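Local coordinates for protein endoglucanase (Komagataeibacter sucrofermentans, PDB 6VC5) that probably hydrolyses internal beta-1,4-glucosidic linkages in cellulose and related beta-glucans, as a member of glycoside hydrolase family 8, at residues A[152-163]-A[174-185]. Numbering follows the deposited sequence.
Sequences LNLSYYVMPSLM and WTKVMGDGLQII
Met178 lies alongside Leu162, the two side chains running past each other in opposite directions. From Met178 CB the thioether chain extends to Met178 CG, which packs 3.6 Å from Leu162 CB and also meets Leu162 CD1. Met178 SD comes next, 3.8 Å from Met163 CG, and a bend at the last torsion (chi3 -80°) turns Met178 CE back to within 3.7 Å of Leu162 O. An unbranched, flexible methionine suits this path; an alanine here, lacking CG, SD and CE, would probably open a gap beside Leu162 and leave Met163 looser against the helix. The other branch of Leu162 turns to the indole, CD2 lying 3.3 Å from Trp174 CZ3, a tight fit. Met159, bent at chi2 (-64°), carries CE to Met178 O and Leu182 CD2. Tyr157 reaches the middle of the helix, where Gly181, with no CB in the way, lets the ring come close to the backbone: Tyr157 CE1 is 3.7 Å from Gly181 CA. Its hydroxyl accepts from the backbone N of Leu137 and donates to a water 2.7 Å from Tyr157 OH, which in turn donates to Val177 O, so a buried polar tip is satisfied. Farther along, Leu154 CD2 fits against Ile184 CG2 at 3.7 Å. The segments 159-163 and 174-185 run antiparallel, 154° between their axes, as the two arms of a helical hairpin, the kind of helix pair from which the (alpha/alpha)6 barrel of family 8 is built.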
loop_
_atom_site.group_PDB
_atom_site.type_symbol
_atom_site.label_atom_id
_atom_site.label_comp_id
_atom_site.label_asym_id
_atom_site.label_seq_id
_atom_site.Cartn_x
_atom_site.Cartn_y
_atom_site.Cartn_z
ATOM N N LEU A 152 1.014 5.443 -13.210
ATOM C CA LEU A 152 1.104 4.357 -12.253
ATOM C C LEU A 152 1.526 4.904 -10.900
ATOM O O LEU A 152 2.281 5.879 -10.810
ATOM C CB LEU A 152 2.137 3.301 -12.709
ATOM C CG LEU A 152 1.964 2.707 -14.102
ATOM C CD1 LEU A 152 3.083 1.695 -14.383
ATOM C CD2 LEU A 152 0.596 2.051 -14.232
ATOM N N ASN A 153 1.028 4.280 -9.846
ATOM C CA ASN A 153 1.524 4.532 -8.500
ATOM C C ASN A 153 2.280 3.273 -8.095
ATOM O O ASN A 153 1.670 2.224 -7.877
ATOM C CB ASN A 153 0.368 4.840 -7.557
ATOM C CG ASN A 153 0.836 5.369 -6.240
ATOM O OD1 ASN A 153 1.772 4.826 -5.651
ATOM N ND2 ASN A 153 0.220 6.451 -5.773
ATOM N N LEU A 154 3.611 3.370 -8.018
ATOM C CA LEU A 154 4.411 2.172 -7.760
ATOM C C LEU A 154 4.153 1.616 -6.363
ATOM O O LEU A 154 4.291 0.413 -6.136
ATOM C CB LEU A 154 5.898 2.480 -7.983
ATOM C CG LEU A 154 6.250 2.897 -9.421
ATOM C CD1 LEU A 154 7.718 3.276 -9.526
ATOM C CD2 LEU A 154 5.890 1.784 -10.399
ATOM N N SER A 155 3.754 2.467 -5.416
ATOM C CA SER A 155 3.417 1.999 -4.079
ATOM C C SER A 155 2.123 1.204 -4.040
ATOM O O SER A 155 1.810 0.624 -2.997
ATOM C CB SER A 155 3.306 3.173 -3.096
ATOM O OG SER A 155 2.077 3.877 -3.246
ATOM N N TYR A 156 1.351 1.173 -5.133
ATOM C CA TYR A 156 0.172 0.320 -5.144
ATOM C C TYR A 156 0.512 -1.117 -5.506
ATOM O O TYR A 156 -0.372 -1.979 -5.444
ATOM C CB TYR A 156 -0.914 0.856 -6.091
ATOM C CG TYR A 156 -1.632 2.122 -5.640
ATOM C CD1 TYR A 156 -1.115 2.938 -4.632
ATOM C CD2 TYR A 156 -2.821 2.508 -6.238
ATOM C CE1 TYR A 156 -1.766 4.109 -4.244
ATOM C CE2 TYR A 156 -3.476 3.671 -5.859
ATOM C CZ TYR A 156 -2.954 4.466 -4.869
ATOM O OH TYR A 156 -3.617 5.618 -4.498
ATOM N N TYR A 157 1.765 -1.393 -5.888
ATOM C CA TYR A 157 2.245 -2.765 -6.057
ATOM C C TYR A 157 2.495 -3.328 -4.663
ATOM O O TYR A 157 3.620 -3.367 -4.152
ATOM C CB TYR A 157 3.513 -2.797 -6.897
ATOM C CG TYR A 157 3.290 -2.698 -8.387
ATOM C CD1 TYR A 157 3.317 -3.833 -9.187
ATOM C CD2 TYR A 157 3.071 -1.467 -8.995
ATOM C CE1 TYR A 157 3.129 -3.748 -10.555
ATOM C CE2 TYR A 157 2.879 -1.369 -10.366
ATOM C CZ TYR A 157 2.914 -2.515 -11.141
ATOM O OH TYR A 157 2.728 -2.412 -12.504
ATOM N N VAL A 158 1.405 -3.739 -4.026
ATOM C CA VAL A 158 1.467 -4.329 -2.693
ATOM C C VAL A 158 2.008 -5.738 -2.884
ATOM O O VAL A 158 1.248 -6.709 -3.000
ATOM C CB VAL A 158 0.081 -4.286 -2.022
ATOM C CG1 VAL A 158 0.124 -4.894 -0.613
ATOM C CG2 VAL A 158 -0.450 -2.846 -1.969
ATOM N N MET A 159 3.332 -5.850 -2.948
ATOM C CA MET A 159 3.938 -7.091 -3.422
ATOM C C MET A 159 3.534 -8.336 -2.634
ATOM O O MET A 159 3.278 -9.367 -3.274
ATOM C CB MET A 159 5.457 -6.925 -3.583
ATOM C CG MET A 159 5.872 -5.994 -4.741
ATOM S SD MET A 159 5.413 -6.589 -6.401
ATOM C CE MET A 159 6.518 -5.608 -7.458
ATOM N N PRO A 160 3.434 -8.327 -1.299
ATOM C CA PRO A 160 2.968 -9.545 -0.600
ATOM C C PRO A 160 1.553 -9.950 -0.974
ATOM O O PRO A 160 1.194 -11.133 -0.849
ATOM C CB PRO A 160 3.038 -9.151 0.877
ATOM C CG PRO A 160 4.081 -8.059 0.915
ATOM C CD PRO A 160 3.917 -7.296 -0.355
ATOM N N SER A 161 0.728 -8.998 -1.412
ATOM C CA SER A 161 -0.612 -9.348 -1.858
ATOM C C SER A 161 -0.597 -9.988 -3.241
ATOM O O SER A 161 -1.359 -10.932 -3.496
ATOM C CB SER A 161 -1.505 -8.109 -1.859
ATOM O OG SER A 161 -2.836 -8.506 -2.092
ATOM N N LEU A 162 0.246 -9.479 -4.149
ATOM C CA LEU A 162 0.400 -10.121 -5.453
ATOM C C LEU A 162 0.940 -11.537 -5.306
ATOM O O LEU A 162 0.514 -12.445 -6.028
ATOM C CB LEU A 162 1.301 -9.273 -6.360
ATOM C CG LEU A 162 0.838 -7.840 -6.630
ATOM C CD1 LEU A 162 1.792 -7.165 -7.610
ATOM C CD2 LEU A 162 -0.576 -7.821 -7.159
ATOM N N MET A 163 1.879 -11.748 -4.376
ATOM C CA MET A 163 2.404 -13.088 -4.134
ATOM C C MET A 163 1.309 -14.006 -3.605
ATOM O O MET A 163 1.236 -15.186 -3.974
ATOM C CB MET A 163 3.543 -13.015 -3.109
ATOM C CG MET A 163 4.699 -12.061 -3.436
ATOM S SD MET A 163 6.212 -12.456 -2.523
ATOM C CE MET A 163 5.806 -12.080 -0.840
ATOM N N TRP A 174 -0.113 -13.352 -12.808
ATOM C CA TRP A 174 0.347 -12.666 -11.604
ATOM C C TRP A 174 1.866 -12.604 -11.564
ATOM O O TRP A 174 2.445 -11.591 -11.152
ATOM C CB TRP A 174 -0.216 -13.336 -10.348
ATOM C CG TRP A 174 -1.654 -13.010 -10.084
ATOM C CD1 TRP A 174 -2.699 -13.884 -10.089
ATOM C CD2 TRP A 174 -2.210 -11.722 -9.786
ATOM N NE1 TRP A 174 -3.870 -13.225 -9.803
ATOM C CE2 TRP A 174 -3.600 -11.897 -9.613
ATOM C CE3 TRP A 174 -1.670 -10.443 -9.648
ATOM C CZ2 TRP A 174 -4.455 -10.838 -9.306
ATOM C CZ3 TRP A 174 -2.526 -9.392 -9.349
ATOM C CH2 TRP A 174 -3.899 -9.599 -9.181
ATOM N N THR A 175 2.530 -13.672 -12.013
ATOM C CA THR A 175 3.985 -13.667 -12.102
ATOM C C THR A 175 4.464 -12.590 -13.066
ATOM O O THR A 175 5.448 -11.892 -12.789
ATOM C CB THR A 175 4.461 -15.048 -12.554
ATOM O OG1 THR A 175 3.937 -16.036 -11.660
ATOM C CG2 THR A 175 5.982 -15.121 -12.546
ATOM N N LYS A 176 3.756 -12.420 -14.188
ATOM C CA LYS A 176 4.142 -11.408 -15.167
ATOM C C LYS A 176 3.937 -10.002 -14.616
ATOM O O LYS A 176 4.783 -9.123 -14.815
ATOM C CB LYS A 176 3.356 -11.593 -16.462
ATOM C CG LYS A 176 3.784 -10.646 -17.579
ATOM C CD LYS A 176 3.027 -10.916 -18.869
ATOM C CE LYS A 176 3.770 -10.349 -20.076
ATOM N NZ LYS A 176 3.646 -8.862 -20.170
ATOM N N VAL A 177 2.828 -9.772 -13.910
ATOM C CA VAL A 177 2.586 -8.460 -13.306
ATOM C C VAL A 177 3.687 -8.107 -12.312
ATOM O O VAL A 177 4.210 -6.981 -12.307
ATOM C CB VAL A 177 1.194 -8.407 -12.656
ATOM C CG1 VAL A 177 1.047 -7.104 -11.849
ATOM C CG2 VAL A 177 0.119 -8.500 -13.710
ATOM N N MET A 178 4.046 -9.061 -11.442
ATOM C CA MET A 178 5.094 -8.831 -10.450
ATOM C C MET A 178 6.442 -8.585 -11.117
ATOM O O MET A 178 7.174 -7.664 -10.736
ATOM C CB MET A 178 5.190 -10.042 -9.505
ATOM C CG MET A 178 4.200 -10.045 -8.334
ATOM S SD MET A 178 4.382 -11.469 -7.193
ATOM C CE MET A 178 3.523 -12.768 -8.100
ATOM N N GLY A 179 6.791 -9.414 -12.108
ATOM C CA GLY A 179 8.094 -9.288 -12.742
ATOM C C GLY A 179 8.220 -8.025 -13.568
ATOM O O GLY A 179 9.270 -7.373 -13.569
ATOM N N ASP A 180 7.158 -7.661 -14.286
ATOM C CA ASP A 180 7.180 -6.384 -14.990
ATOM C C ASP A 180 7.209 -5.221 -14.007
ATOM O O ASP A 180 7.849 -4.199 -14.278
ATOM C CB ASP A 180 5.976 -6.260 -15.927
ATOM C CG ASP A 180 6.053 -7.217 -17.116
ATOM O OD1 ASP A 180 7.119 -7.841 -17.316
ATOM O OD2 ASP A 180 5.048 -7.346 -17.849
ATOM N N GLY A 181 6.524 -5.360 -12.864
ATOM C CA GLY A 181 6.573 -4.319 -11.847
ATOM C C GLY A 181 7.982 -4.055 -11.345
ATOM O O GLY A 181 8.388 -2.899 -11.189
ATOM N N LEU A 182 8.757 -5.121 -11.110
ATOM C CA LEU A 182 10.149 -4.955 -10.702
ATOM C C LEU A 182 10.968 -4.259 -11.782
ATOM O O LEU A 182 11.822 -3.417 -11.475
ATOM C CB LEU A 182 10.759 -6.316 -10.370
ATOM C CG LEU A 182 10.201 -6.965 -9.105
ATOM C CD1 LEU A 182 10.676 -8.406 -8.965
ATOM C CD2 LEU A 182 10.611 -6.153 -7.901
ATOM N N GLN A 183 10.722 -4.600 -13.050
ATOM C CA GLN A 183 11.404 -3.928 -14.154
ATOM C C GLN A 183 11.046 -2.447 -14.198
ATOM O O GLN A 183 11.918 -1.592 -14.399
ATOM C CB GLN A 183 11.021 -4.584 -15.477
ATOM C CG GLN A 183 11.583 -5.974 -15.678
ATOM C CD GLN A 183 11.267 -6.514 -17.055
ATOM O OE1 GLN A 183 11.202 -7.728 -17.258
ATOM N NE2 GLN A 183 11.074 -5.616 -18.014
ATOM N N ILE A 184 9.766 -2.128 -14.005
ATOM C CA ILE A 184 9.323 -0.738 -14.035
ATOM C C ILE A 184 9.920 0.046 -12.867
ATOM O O ILE A 184 10.341 1.201 -13.026
ATOM C CB ILE A 184 7.786 -0.686 -14.037
ATOM C CG1 ILE A 184 7.241 -1.163 -15.382
ATOM C CG2 ILE A 184 7.294 0.723 -13.691
ATOM C CD1 ILE A 184 5.817 -1.685 -15.324
ATOM N N ILE A 185 9.953 -0.558 -11.676
ATOM C CA ILE A 185 10.528 0.119 -10.512
ATOM C C ILE A 185 12.018 0.369 -10.707
ATOM O O ILE A 185 12.533 1.433 -10.353
ATOM C CB ILE A 185 10.241 -0.666 -9.219
ATOM C CG1 ILE A 185 8.753 -0.590 -8.876
ATOM C CG2 ILE A 185 11.083 -0.128 -8.072
ATOM C CD1 ILE A 185 8.326 -1.582 -7.803
HETATM O O HOH W 1 3.510 -4.724 -13.725
#